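Local coordinates for minor structural protein 5 (Lactococcus phage Tuc2009, PDB 5E7T), which probably serves as a baseplate component of the phage virion, with a galactose-binding-like domain that may help it hold saccharides of the host cell surface, at residues T104-W109 with G164-Q169; W64-L69 with I160-F165; V92-W97 with D126-P131; K59-W64 with Q168-F173. All blocks are in the same frame, centred on the assembly; numbering follows the deposited sequence.

Contact 1. Residues T104-W109 with G164-Q169; sequences TISAFW and GFFGQQ. With SO4 (sulfate ion), chain H.
Thr104 and Ser106 pair their backbones with Phe166 and Gly164, joining two antiparallel strands in one sheet of a two-sheet fold consistent with a galactose-binding-like beta sandwich. Thr104 N donates to Phe166 O at 2.8 Å and Phe166 N returns a bond to Thr104 O, while Ser106 N reaches Gly164 O at 3.1 Å; the bond back from Gly164 N to Ser106 O is weak. Between these pairs Ile105 faces Phe165 in a non-hydrogen-bonded position. Its CB starts on the same face as the phenyl group, CG1 stands anti to the carbonyl carbon (chi1 -66°), and the chain then runs beside Phe165, pointing the same way. Only at CD1 do they meet, 3.7 Å from Phe165 CE1. A beta-branched chain suits an extended strand, and the CG1-CD1 arm is long enough to reach the ring. Small, polar Ser106 lies on the other face, beside Trp64. Past it the chain turns a corner, and Ala107 N gives an almost straight bond, 175°, to a sulfate ion, probably from the crystallisation liquor, whose O3 is 3.0 Å away.

Contact 2. Residues W64-L69 with I160-F165; sequences WVNKDL and ILNVGF
Val65 and Val163 form a hydrogen-bonded antiparallel pair at the edge of the four-stranded sheet of the beta sandwich, where strand 63-68 is outermost. Val65 N lies 2.8 Å from Val163 O in a straight bond, Val163 N donates back to Val65 O, and Lys67 and Leu161 repeat the reciprocal pattern two residues on. The buried, apolar side is the inner face. There Val65 CG2, anti to its carbonyl carbon, comes to the edge of the Phe165 ring, in its plane and 3.7 Å from CE2; Leu69 CD2 rests 4.0 Å from Leu161 CB. Branched valine and leucine fill this interior, and Lys67 shares the face near Val56, its end turning from strand 157-166. On the opposite face strand 63-68 is solvent-exposed at Asn66 and Asp68, and Asp68 OD1 bonds to Gly70 N. Asn66 OD1 approaches Ile160 CG2 no closer than 3.9 Å. Trp64 is also exposed, yet its indole packs closely across the neighbouring strand. Lacking CB, Gly164 admits the ring, with Trp64 CE3 settling 3.4 Å from Gly164 CA.

Contact 3. Residues V92-W97 with D126-P131; sequences VMFTSW and DLPKDP
Phe94 and Pro131 hold their CA atoms 7.0 Å apart, and those of Val92 and Leu127 are further separated still, so a strand that turns a corner at Thr95 meets an irregular loop through side chains and not through backbone pairing. Pro131 is the wedge. Its CG sits over the centre of the Phe94 ring, 3.4 Å from the centroid and 10° off the normal, while its CD lies over a face of Trp97, 3.3 Å from the centroid of the six-membered ring. Both are CH-pi contacts, and proline suits the place because its rigid, compact ring offers polarised C-H groups to two aromatic faces at once. Trp97 CG stands anti to the backbone N (chi1 179°), and the indole beyond it lies against Pro131 CD. In the two-sheet sandwich this loop, leaving strand 121-126 of one sheet, thus packs against strand 85-98 of the other, and Phe108 and Phe173 adjoin the same aromatic cluster. Pro128 adds to it from the side, with CD at the edge of the Phe94 ring and 4.0 Å from CE1. Val92 CG1 lies 4.3 Å from that same Pro128 CD. At the outer end the Asp130 carboxylate runs nearly parallel to the indole plane, OD1 being 3.9 Å from Trp97 NE1; that oxygen is instead hydrogen-bonded to Ser132 OG.

Contact 4. Residues K59-W64 with Q168-F173; sequences KGTNAW and QQEGSF
Lys59 and Glu170 form a salt bridge between strand 53-60 and the residue just before strand 171-184, with Lys59 NZ 2.8 Å from Glu170 OE2. The ammonium comes to the syn side of that oxygen, 29° out of the carboxylate plane, and makes a weak second bond to OE1. An otherwise extended lysine chain bends at its last torsion (chi4 -74°), turning NZ toward the acid. Thr61 crosses Glu170 at about a right angle, its OG1 3.3 Å from Glu170 CB, and so flanks the stem of the glutamate. Beneath these side chains, Gly60 N and Gly171 O, 3.1 Å apart, and Gly171 N and Gly60 O, 3.0 Å apart, make the reciprocal backbone bonds that set the register. Neither glycine puts a side chain on the face opposite Lys59, and Phe165 packs there. Further out a water links the segments, accepting from Asn62 N and donating to Gln169 O. Asn62 and Ala63 both face Phe165 in a G1 beta bulge; asparagine tolerates the positive phi (52°) needed there. The turn at Thr61 and Asn62 therefore carries the chain from strand 53-60, paired with 171-184 in the five-stranded sheet, to strand 63-68 beside 157-166 in the four-stranded one.

Overall arrangement
All four contacts lie within the BppA domain, their centres about 7 to 15 Å apart, contacts 1 and 4 being closest and 3 and 4 furthest. Contacts 1 and 2 pair opposite edges of strand 157-166, which makes it an inner strand of the four-stranded sheet. Contact 4 belongs mainly to the five-stranded sheet, and contact 3 packs its strand 85-98 against a loop leaving the four-stranded one. Along the chain contact 4 spans the longest interval and encloses contact 2, which in turn encloses contact 3; contacts 1 and 3 interleave. Segments distant in sequence thus close one end of a two-sheet sandwich, with Phe165, Phe108 and Phe173 among the residues bridging its interior.

Contact 1. Residues T104-W109 with G164-Q169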
loop_
_atom_site.group_PDB
_atom_site.type_symbol
_atom_site.label_atom_id
_atom_site.label_comp_id
_atom_site.label_asym_id
_atom_site.label_seq_id
_atom_site.Cartn_x
_atom_site.Cartn_y
_atom_site.Cartn_z
ATOM N N THR B 104 -35.363 -43.138 49.854
ATOM C CA THR B 104 -35.870 -43.701 48.620
ATOM C C THR B 104 -35.198 -43.068 47.387
ATOM O O THR B 104 -35.046 -41.843 47.298
ATOM C CB THR B 104 -37.387 -43.530 48.645
ATOM O OG1 THR B 104 -37.896 -44.390 49.659
ATOM C CG2 THR B 104 -38.060 -43.821 47.317
ATOM N N ILE B 105 -34.808 -43.929 46.441
ATOM C CA ILE B 105 -34.187 -43.558 45.181
ATOM C C ILE B 105 -35.283 -43.510 44.117
ATOM O O ILE B 105 -35.979 -44.511 43.909
ATOM C CB ILE B 105 -33.104 -44.600 44.817
ATOM C CG1 ILE B 105 -31.940 -44.589 45.814
ATOM C CG2 ILE B 105 -32.633 -44.455 43.374
ATOM C CD1 ILE B 105 -30.949 -43.393 45.721
ATOM N N SER B 106 -35.428 -42.372 43.437
ATOM C CA SER B 106 -36.381 -42.237 42.344
ATOM C C SER B 106 -35.794 -41.382 41.220
ATOM O O SER B 106 -34.863 -40.616 41.453
ATOM C CB SER B 106 -37.711 -41.688 42.835
ATOM O OG SER B 106 -37.601 -40.318 43.177
ATOM N N ALA B 107 -36.344 -41.537 39.998
ATOM C CA ALA B 107 -35.959 -40.895 38.732
ATOM C C ALA B 107 -34.453 -40.948 38.549
ATOM O O ALA B 107 -33.782 -39.927 38.407
ATOM C CB ALA B 107 -36.493 -39.476 38.648
ATOM N N PHE B 108 -33.923 -42.167 38.648
ATOM C CA PHE B 108 -32.500 -42.425 38.544
ATOM C C PHE B 108 -32.229 -42.846 37.128
ATOM O O PHE B 108 -32.452 -44.017 36.786
ATOM C CB PHE B 108 -32.048 -43.500 39.578
ATOM C CG PHE B 108 -30.555 -43.729 39.645
ATOM C CD1 PHE B 108 -29.659 -42.774 39.155
ATOM C CD2 PHE B 108 -30.040 -44.888 40.207
ATOM C CE1 PHE B 108 -28.280 -42.997 39.192
ATOM C CE2 PHE B 108 -28.651 -45.109 40.257
ATOM C CZ PHE B 108 -27.784 -44.167 39.744
ATOM N N TRP B 109 -31.763 -41.895 36.302
ATOM C CA TRP B 109 -31.495 -42.134 34.883
ATOM C C TRP B 109 -30.545 -41.133 34.204
ATOM O O TRP B 109 -30.182 -40.124 34.808
ATOM C CB TRP B 109 -32.810 -42.212 34.085
ATOM C CG TRP B 109 -33.937 -41.306 34.526
ATOM C CD1 TRP B 109 -35.154 -41.699 34.998
ATOM C CD2 TRP B 109 -33.991 -39.862 34.433
ATOM N NE1 TRP B 109 -35.946 -40.599 35.246
ATOM C CE2 TRP B 109 -35.254 -39.460 34.913
ATOM C CE3 TRP B 109 -33.066 -38.867 34.062
ATOM C CZ2 TRP B 109 -35.627 -38.118 34.994
ATOM C CZ3 TRP B 109 -33.460 -37.543 34.102
ATOM C CH2 TRP B 109 -34.715 -37.181 34.584
ATOM N N GLY B 164 -32.963 -38.840 42.650
ATOM C CA GLY B 164 -33.756 -38.210 43.687
ATOM C C GLY B 164 -33.667 -38.978 44.977
ATOM O O GLY B 164 -33.919 -40.183 45.007
ATOM N N PHE B 165 -33.270 -38.277 46.043
ATOM C CA PHE B 165 -33.149 -38.833 47.386
ATOM C C PHE B 165 -34.245 -38.196 48.230
ATOM O O PHE B 165 -34.239 -36.982 48.455
ATOM C CB PHE B 165 -31.776 -38.534 47.990
ATOM C CG PHE B 165 -30.566 -38.949 47.184
ATOM C CD1 PHE B 165 -30.002 -40.207 47.345
ATOM C CD2 PHE B 165 -29.929 -38.046 46.347
ATOM C CE1 PHE B 165 -28.834 -40.561 46.665
ATOM C CE2 PHE B 165 -28.760 -38.398 45.678
ATOM C CZ PHE B 165 -28.218 -39.651 45.846
ATOM N N PHE B 166 -35.227 -39.005 48.619
ATOM C CA PHE B 166 -36.346 -38.533 49.417
ATOM C C PHE B 166 -36.540 -39.386 50.648
ATOM O O PHE B 166 -36.379 -40.609 50.606
ATOM C CB PHE B 166 -37.621 -38.393 48.579
ATOM C CG PHE B 166 -37.487 -37.304 47.546
ATOM C CD1 PHE B 166 -37.725 -35.976 47.877
ATOM C CD2 PHE B 166 -37.054 -37.597 46.255
ATOM C CE1 PHE B 166 -37.549 -34.961 46.940
ATOM C CE2 PHE B 166 -36.884 -36.576 45.315
ATOM C CZ PHE B 166 -37.125 -35.262 45.671
ATOM N N GLY B 167 -36.842 -38.718 51.743
ATOM C CA GLY B 167 -36.993 -39.349 53.037
ATOM C C GLY B 167 -36.212 -38.579 54.075
ATOM O O GLY B 167 -35.534 -37.594 53.747
ATOM N N GLN B 168 -36.298 -39.046 55.329
ATOM C CA GLN B 168 -35.702 -38.425 56.511
ATOM C C GLN B 168 -34.213 -38.138 56.389
ATOM O O GLN B 168 -33.805 -36.985 56.578
ATOM C CB GLN B 168 -35.994 -39.277 57.754
ATOM C CG GLN B 168 -36.513 -38.491 58.936
ATOM C CD GLN B 168 -37.496 -39.320 59.731
ATOM O OE1 GLN B 168 -38.717 -39.277 59.496
ATOM N NE2 GLN B 168 -36.980 -40.112 60.673
ATOM N N GLN B 169 -33.412 -39.176 56.049
ATOM C CA GLN B 169 -31.962 -39.059 55.979
ATOM C C GLN B 169 -31.407 -38.801 54.603
ATOM O O GLN B 169 -32.065 -39.032 53.583
ATOM C CB GLN B 169 -31.300 -40.288 56.580
ATOM C CG GLN B 169 -31.403 -40.379 58.092
ATOM C CD GLN B 169 -31.055 -41.772 58.525
ATOM O OE1 GLN B 169 -31.851 -42.712 58.376
ATOM N NE2 GLN B 169 -29.830 -41.951 59.001
HETATM S S SO4 H . -39.025 -43.458 38.546
HETATM O O1 SO4 H . -40.069 -44.458 38.356
HETATM O O2 SO4 H . -39.485 -42.158 38.030
HETATM O O3 SO4 H . -38.744 -43.348 39.981
HETATM O O4 SO4 H . -37.810 -43.877 37.801
#

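Contact 2. Residues W64-L69 with I160-F165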
loop_
_atom_site.group_PDB
_atom_site.type_symbol
_atom_site.label_atom_id
_atom_site.label_comp_id
_atom_site.label_asym_id
_atom_site.label_seq_id
_atom_site.Cartn_x
_atom_site.Cartn_y
_atom_site.Cartn_z
ATOM N N TRP B 64 -33.620 -33.495 44.348
ATOM C CA TRP B 64 -33.227 -33.985 43.051
ATOM C C TRP B 64 -31.801 -33.500 42.883
ATOM O O TRP B 64 -31.502 -32.331 43.160
ATOM C CB TRP B 64 -34.115 -33.402 41.968
ATOM C CG TRP B 64 -35.542 -33.822 42.100
ATOM C CD1 TRP B 64 -36.604 -33.041 42.478
ATOM C CD2 TRP B 64 -36.062 -35.136 41.891
ATOM N NE1 TRP B 64 -37.765 -33.788 42.471
ATOM C CE2 TRP B 64 -37.456 -35.081 42.120
ATOM C CE3 TRP B 64 -35.497 -36.336 41.465
ATOM C CZ2 TRP B 64 -38.276 -36.203 41.995
ATOM C CZ3 TRP B 64 -36.309 -37.445 41.357
ATOM C CH2 TRP B 64 -37.683 -37.373 41.612
ATOM N N VAL B 65 -30.904 -34.413 42.512
ATOM C CA VAL B 65 -29.494 -34.113 42.294
ATOM C C VAL B 65 -29.242 -34.428 40.832
ATOM O O VAL B 65 -29.590 -35.521 40.386
ATOM C CB VAL B 65 -28.568 -34.957 43.222
ATOM C CG1 VAL B 65 -27.091 -34.602 43.029
ATOM C CG2 VAL B 65 -28.971 -34.813 44.684
ATOM N N ASN B 66 -28.665 -33.489 40.077
ATOM C CA ASN B 66 -28.315 -33.777 38.694
ATOM C C ASN B 66 -26.945 -33.214 38.306
ATOM O O ASN B 66 -26.393 -32.372 39.024
ATOM C CB ASN B 66 -29.411 -33.360 37.719
ATOM C CG ASN B 66 -29.593 -31.887 37.529
ATOM O OD1 ASN B 66 -28.803 -31.223 36.854
ATOM N ND2 ASN B 66 -30.699 -31.370 38.035
ATOM N N LYS B 67 -26.372 -33.742 37.212
ATOM C CA LYS B 67 -25.106 -33.301 36.620
ATOM C C LYS B 67 -25.428 -33.152 35.138
ATOM O O LYS B 67 -26.028 -34.055 34.566
ATOM C CB LYS B 67 -23.950 -34.307 36.856
ATOM C CG LYS B 67 -23.638 -34.635 38.331
ATOM C CD LYS B 67 -23.088 -33.465 39.154
ATOM C CE LYS B 67 -23.396 -33.579 40.630
ATOM N NZ LYS B 67 -22.168 -33.471 41.466
ATOM N N ASP B 68 -25.144 -31.991 34.545
ATOM C CA ASP B 68 -25.455 -31.741 33.139
ATOM C C ASP B 68 -24.583 -32.569 32.201
ATOM O O ASP B 68 -23.340 -32.527 32.298
ATOM C CB ASP B 68 -25.371 -30.237 32.814
ATOM C CG ASP B 68 -25.709 -29.834 31.391
ATOM O OD1 ASP B 68 -26.500 -30.547 30.739
ATOM O OD2 ASP B 68 -25.201 -28.783 30.935
ATOM N N LEU B 69 -25.254 -33.348 31.309
ATOM C CA LEU B 69 -24.618 -34.202 30.301
ATOM C C LEU B 69 -24.727 -33.563 28.915
ATOM O O LEU B 69 -24.286 -34.154 27.929
ATOM C CB LEU B 69 -25.264 -35.588 30.240
ATOM C CG LEU B 69 -25.391 -36.456 31.502
ATOM C CD1 LEU B 69 -26.040 -37.757 31.151
ATOM C CD2 LEU B 69 -24.034 -36.751 32.130
ATOM N N ILE B 160 -29.473 -34.768 31.147
ATOM C CA ILE B 160 -28.958 -34.854 32.513
ATOM C C ILE B 160 -28.813 -36.270 33.035
ATOM O O ILE B 160 -29.515 -37.192 32.597
ATOM C CB ILE B 160 -29.803 -34.002 33.511
ATOM C CG1 ILE B 160 -31.283 -34.417 33.538
ATOM C CG2 ILE B 160 -29.647 -32.523 33.271
ATOM C CD1 ILE B 160 -32.045 -33.925 34.676
ATOM N N LEU B 161 -27.922 -36.417 34.022
ATOM C CA LEU B 161 -27.773 -37.606 34.838
ATOM C C LEU B 161 -28.474 -37.136 36.111
ATOM O O LEU B 161 -27.997 -36.186 36.753
ATOM C CB LEU B 161 -26.306 -37.958 35.129
ATOM C CG LEU B 161 -26.066 -38.907 36.307
ATOM C CD1 LEU B 161 -26.604 -40.271 36.049
ATOM C CD2 LEU B 161 -24.608 -39.012 36.623
ATOM N N ASN B 162 -29.623 -37.757 36.441
ATOM C CA ASN B 162 -30.437 -37.386 37.582
ATOM C C ASN B 162 -30.680 -38.536 38.538
ATOM O O ASN B 162 -30.715 -39.694 38.122
ATOM C CB ASN B 162 -31.763 -36.883 37.051
ATOM C CG ASN B 162 -32.694 -36.268 38.056
ATOM O OD1 ASN B 162 -33.634 -36.918 38.527
ATOM N ND2 ASN B 162 -32.516 -34.970 38.319
ATOM N N VAL B 163 -30.880 -38.199 39.823
ATOM C CA VAL B 163 -31.267 -39.080 40.929
ATOM C C VAL B 163 -32.000 -38.230 41.964
ATOM O O VAL B 163 -31.702 -37.041 42.094
ATOM C CB VAL B 163 -30.127 -39.935 41.542
ATOM C CG1 VAL B 163 -29.149 -39.090 42.326
ATOM C CG2 VAL B 163 -30.687 -41.057 42.423
ATOM N N GLY B 164 -32.963 -38.840 42.650
ATOM C CA GLY B 164 -33.756 -38.210 43.687
ATOM C C GLY B 164 -33.667 -38.978 44.977
ATOM O O GLY B 164 -33.919 -40.183 45.007
ATOM N N PHE B 165 -33.270 -38.277 46.043
ATOM C CA PHE B 165 -33.149 -38.833 47.386
ATOM C C PHE B 165 -34.245 -38.196 48.230
ATOM O O PHE B 165 -34.239 -36.982 48.455
ATOM C CB PHE B 165 -31.776 -38.534 47.990
ATOM C CG PHE B 165 -30.566 -38.949 47.184
ATOM C CD1 PHE B 165 -30.002 -40.207 47.345
ATOM C CD2 PHE B 165 -29.929 -38.046 46.347
ATOM C CE1 PHE B 165 -28.834 -40.561 46.665
ATOM C CE2 PHE B 165 -28.760 -38.398 45.678
ATOM C CZ PHE B 165 -28.218 -39.651 45.846
#

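Contact 3. Residues V92-W97 with D126-P131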
loop_
_atom_site.group_PDB
_atom_site.type_symbol
_atom_site.label_atom_id
_atom_site.label_comp_id
_atom_site.label_asym_id
_atom_site.label_seq_id
_atom_site.Cartn_x
_atom_site.Cartn_y
_atom_site.Cartn_z
ATOM N N VAL B 92 -21.435 -49.332 34.104
ATOM C CA VAL B 92 -21.644 -48.590 35.332
ATOM C C VAL B 92 -21.135 -49.366 36.564
ATOM O O VAL B 92 -21.274 -50.593 36.622
ATOM C CB VAL B 92 -23.151 -48.231 35.344
ATOM C CG1 VAL B 92 -23.888 -48.706 36.581
ATOM C CG2 VAL B 92 -23.355 -46.755 35.091
ATOM N N MET B 93 -20.509 -48.663 37.518
ATOM C CA MET B 93 -19.976 -49.304 38.722
ATOM C C MET B 93 -20.211 -48.473 39.948
ATOM O O MET B 93 -19.903 -47.285 39.945
ATOM C CB MET B 93 -18.491 -49.614 38.569
ATOM C CG MET B 93 -17.794 -49.964 39.845
ATOM S SD MET B 93 -16.336 -50.902 39.456
ATOM C CE MET B 93 -15.474 -50.606 40.845
ATOM N N PHE B 94 -20.736 -49.100 41.004
ATOM C CA PHE B 94 -20.991 -48.392 42.237
ATOM C C PHE B 94 -19.940 -48.811 43.211
ATOM O O PHE B 94 -19.873 -49.992 43.573
ATOM C CB PHE B 94 -22.407 -48.684 42.763
ATOM C CG PHE B 94 -23.507 -48.144 41.879
ATOM C CD1 PHE B 94 -23.908 -48.834 40.734
ATOM C CD2 PHE B 94 -24.144 -46.948 42.187
ATOM C CE1 PHE B 94 -24.944 -48.351 39.938
ATOM C CE2 PHE B 94 -25.158 -46.455 41.372
ATOM C CZ PHE B 94 -25.557 -47.163 40.258
ATOM N N THR B 95 -19.091 -47.849 43.610
ATOM C CA THR B 95 -17.996 -48.098 44.538
ATOM C C THR B 95 -18.401 -47.844 45.986
ATOM O O THR B 95 -17.727 -48.313 46.910
ATOM C CB THR B 95 -16.768 -47.326 44.118
ATOM O OG1 THR B 95 -17.002 -45.939 44.285
ATOM C CG2 THR B 95 -16.401 -47.574 42.692
ATOM N N SER B 96 -19.499 -47.107 46.181
ATOM C CA SER B 96 -20.035 -46.734 47.492
ATOM C C SER B 96 -21.519 -46.492 47.352
ATOM O O SER B 96 -21.931 -45.835 46.399
ATOM C CB SER B 96 -19.340 -45.471 48.007
ATOM O OG SER B 96 -20.173 -44.650 48.809
ATOM N N TRP B 97 -22.321 -47.013 48.282
ATOM C CA TRP B 97 -23.775 -46.837 48.266
ATOM C C TRP B 97 -24.269 -46.609 49.703
ATOM O O TRP B 97 -24.443 -47.564 50.455
ATOM C CB TRP B 97 -24.458 -48.038 47.584
ATOM C CG TRP B 97 -25.957 -47.967 47.543
ATOM C CD1 TRP B 97 -26.824 -48.456 48.470
ATOM C CD2 TRP B 97 -26.762 -47.380 46.509
ATOM N NE1 TRP B 97 -28.120 -48.150 48.113
ATOM C CE2 TRP B 97 -28.109 -47.499 46.909
ATOM C CE3 TRP B 97 -26.473 -46.735 45.298
ATOM C CZ2 TRP B 97 -29.164 -47.057 46.115
ATOM C CZ3 TRP B 97 -27.516 -46.281 44.521
ATOM C CH2 TRP B 97 -28.848 -46.440 44.931
ATOM N N ASP B 126 -32.505 -45.999 32.348
ATOM C CA ASP B 126 -32.643 -46.143 33.791
ATOM C C ASP B 126 -31.362 -46.764 34.348
ATOM O O ASP B 126 -30.773 -47.655 33.730
ATOM C CB ASP B 126 -33.824 -47.066 34.124
ATOM C CG ASP B 126 -35.218 -46.465 34.243
ATOM O OD1 ASP B 126 -35.338 -45.207 34.235
ATOM O OD2 ASP B 126 -36.198 -47.259 34.383
ATOM N N LEU B 127 -30.937 -46.281 35.517
ATOM C CA LEU B 127 -29.758 -46.785 36.202
ATOM C C LEU B 127 -30.217 -47.575 37.423
ATOM O O LEU B 127 -31.377 -47.392 37.822
ATOM C CB LEU B 127 -28.791 -45.649 36.538
ATOM C CG LEU B 127 -28.165 -44.936 35.336
ATOM C CD1 LEU B 127 -27.050 -44.036 35.776
ATOM C CD2 LEU B 127 -27.662 -45.911 34.298
ATOM N N PRO B 128 -29.399 -48.537 37.951
ATOM C CA PRO B 128 -29.880 -49.408 39.035
ATOM C C PRO B 128 -30.371 -48.692 40.267
ATOM O O PRO B 128 -29.607 -47.980 40.890
ATOM C CB PRO B 128 -28.675 -50.310 39.320
ATOM C CG PRO B 128 -27.967 -50.381 38.034
ATOM C CD PRO B 128 -28.041 -48.954 37.539
ATOM N N LYS B 129 -31.653 -48.905 40.623
ATOM C CA LYS B 129 -32.301 -48.297 41.794
ATOM C C LYS B 129 -31.718 -48.797 43.144
ATOM O O LYS B 129 -31.836 -48.066 44.124
ATOM C CB LYS B 129 -33.830 -48.441 41.721
ATOM C CG LYS B 129 -34.550 -47.135 41.275
ATOM C CD LYS B 129 -35.781 -47.343 40.357
ATOM C CE LYS B 129 -35.880 -46.313 39.255
ATOM N NZ LYS B 129 -34.713 -46.365 38.302
ATOM N N ASP B 130 -31.030 -49.981 43.200
ATOM C CA ASP B 130 -30.384 -50.472 44.435
ATOM C C ASP B 130 -29.263 -51.436 44.087
ATOM O O ASP B 130 -29.456 -52.640 44.087
ATOM C CB ASP B 130 -31.373 -51.123 45.433
ATOM C CG ASP B 130 -30.749 -51.556 46.756
ATOM O OD1 ASP B 130 -29.493 -51.541 46.857
ATOM O OD2 ASP B 130 -31.521 -51.895 47.709
ATOM N N PRO B 131 -28.062 -50.938 43.809
ATOM C CA PRO B 131 -26.949 -51.835 43.496
ATOM C C PRO B 131 -26.129 -52.240 44.727
ATOM O O PRO B 131 -24.975 -52.668 44.571
ATOM C CB PRO B 131 -26.120 -50.986 42.577
ATOM C CG PRO B 131 -26.310 -49.630 43.112
ATOM C CD PRO B 131 -27.657 -49.531 43.688
#

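Contact 4. Residues K59-W64 with Q168-F173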
loop_
_atom_site.group_PDB
_atom_site.type_symbol
_atom_site.label_atom_id
_atom_site.label_comp_id
_atom_site.label_asym_id
_atom_site.label_seq_id
_atom_site.Cartn_x
_atom_site.Cartn_y
_atom_site.Cartn_z
ATOM N N LYS B 59 -25.261 -36.768 46.155
ATOM C CA LYS B 59 -25.604 -36.560 47.575
ATOM C C LYS B 59 -26.783 -35.591 47.706
ATOM O O LYS B 59 -26.768 -34.502 47.132
ATOM C CB LYS B 59 -24.375 -35.949 48.277
ATOM C CG LYS B 59 -24.267 -36.136 49.776
ATOM C CD LYS B 59 -22.830 -35.824 50.183
ATOM C CE LYS B 59 -22.593 -35.810 51.670
ATOM N NZ LYS B 59 -23.166 -34.595 52.328
ATOM N N GLY B 60 -27.771 -35.964 48.495
ATOM C CA GLY B 60 -28.915 -35.093 48.696
ATOM C C GLY B 60 -29.839 -35.546 49.799
ATOM O O GLY B 60 -29.817 -36.721 50.184
ATOM N N THR B 61 -30.659 -34.599 50.311
ATOM C CA THR B 61 -31.663 -34.848 51.351
ATOM C C THR B 61 -32.960 -34.180 50.883
ATOM O O THR B 61 -33.009 -32.952 50.805
ATOM C CB THR B 61 -31.161 -34.377 52.739
ATOM O OG1 THR B 61 -29.739 -34.484 52.804
ATOM C CG2 THR B 61 -31.771 -35.164 53.878
ATOM N N ASN B 62 -33.984 -34.990 50.529
ATOM C CA ASN B 62 -35.282 -34.539 49.992
ATOM C C ASN B 62 -35.028 -33.612 48.833
ATOM O O ASN B 62 -35.380 -32.419 48.842
ATOM C CB ASN B 62 -36.173 -33.912 51.050
ATOM C CG ASN B 62 -36.705 -34.901 52.039
ATOM O OD1 ASN B 62 -36.586 -34.716 53.251
ATOM N ND2 ASN B 62 -37.345 -35.949 51.548
ATOM N N ALA B 63 -34.327 -34.166 47.845
ATOM C CA ALA B 63 -33.859 -33.399 46.716
ATOM C C ALA B 63 -33.582 -34.211 45.483
ATOM O O ALA B 63 -33.282 -35.413 45.550
ATOM C CB ALA B 63 -32.585 -32.661 47.112
ATOM N N TRP B 64 -33.620 -33.495 44.348
ATOM C CA TRP B 64 -33.227 -33.985 43.051
ATOM C C TRP B 64 -31.801 -33.500 42.883
ATOM O O TRP B 64 -31.502 -32.331 43.160
ATOM C CB TRP B 64 -34.115 -33.402 41.968
ATOM C CG TRP B 64 -35.542 -33.822 42.100
ATOM C CD1 TRP B 64 -36.604 -33.041 42.478
ATOM C CD2 TRP B 64 -36.062 -35.136 41.891
ATOM N NE1 TRP B 64 -37.765 -33.788 42.471
ATOM C CE2 TRP B 64 -37.456 -35.081 42.120
ATOM C CE3 TRP B 64 -35.497 -36.336 41.465
ATOM C CZ2 TRP B 64 -38.276 -36.203 41.995
ATOM C CZ3 TRP B 64 -36.309 -37.445 41.357
ATOM C CH2 TRP B 64 -37.683 -37.373 41.612
ATOM N N GLN B 168 -36.298 -39.046 55.329
ATOM C CA GLN B 168 -35.702 -38.425 56.511
ATOM C C GLN B 168 -34.213 -38.138 56.389
ATOM O O GLN B 168 -33.805 -36.985 56.578
ATOM C CB GLN B 168 -35.994 -39.277 57.754
ATOM C CG GLN B 168 -36.513 -38.491 58.936
ATOM C CD GLN B 168 -37.496 -39.320 59.731
ATOM O OE1 GLN B 168 -38.717 -39.277 59.496
ATOM N NE2 GLN B 168 -36.980 -40.112 60.673
ATOM N N GLN B 169 -33.412 -39.176 56.049
ATOM C CA GLN B 169 -31.962 -39.059 55.979
ATOM C C GLN B 169 -31.407 -38.801 54.603
ATOM O O GLN B 169 -32.065 -39.032 53.583
ATOM C CB GLN B 169 -31.300 -40.288 56.580
ATOM C CG GLN B 169 -31.403 -40.379 58.092
ATOM C CD GLN B 169 -31.055 -41.772 58.525
ATOM O OE1 GLN B 169 -31.851 -42.712 58.376
ATOM N NE2 GLN B 169 -29.830 -41.951 59.001
ATOM N N GLU B 170 -30.171 -38.309 54.584
ATOM C CA GLU B 170 -29.430 -38.020 53.367
ATOM C C GLU B 170 -29.030 -39.339 52.775
ATOM O O GLU B 170 -28.706 -40.285 53.506
ATOM C CB GLU B 170 -28.166 -37.221 53.710
ATOM C CG GLU B 170 -27.329 -36.809 52.522
ATOM C CD GLU B 170 -26.039 -36.129 52.916
ATOM O OE1 GLU B 170 -25.132 -36.819 53.436
ATOM O OE2 GLU B 170 -25.941 -34.898 52.711
ATOM N N GLY B 171 -29.031 -39.373 51.455
ATOM C CA GLY B 171 -28.579 -40.510 50.680
ATOM C C GLY B 171 -27.475 -40.059 49.762
ATOM O O GLY B 171 -27.493 -38.920 49.277
ATOM N N SER B 172 -26.513 -40.950 49.517
ATOM C CA SER B 172 -25.388 -40.694 48.603
ATOM C C SER B 172 -24.824 -41.982 48.016
ATOM O O SER B 172 -24.989 -43.054 48.592
ATOM C CB SER B 172 -24.278 -39.891 49.284
ATOM O OG SER B 172 -23.930 -40.482 50.524
ATOM N N PHE B 173 -24.185 -41.873 46.858
ATOM C CA PHE B 173 -23.497 -42.980 46.211
ATOM C C PHE B 173 -22.380 -42.445 45.329
ATOM O O PHE B 173 -22.364 -41.257 45.016
ATOM C CB PHE B 173 -24.448 -43.931 45.433
ATOM C CG PHE B 173 -25.257 -43.313 44.319
ATOM C CD1 PHE B 173 -24.703 -43.123 43.058
ATOM C CD2 PHE B 173 -26.573 -42.919 44.531
ATOM C CE1 PHE B 173 -25.446 -42.528 42.040
ATOM C CE2 PHE B 173 -27.311 -42.309 43.516
ATOM C CZ PHE B 173 -26.742 -42.118 42.282
HETATM O O HOH W 1 -33.645 -37.755 51.532
#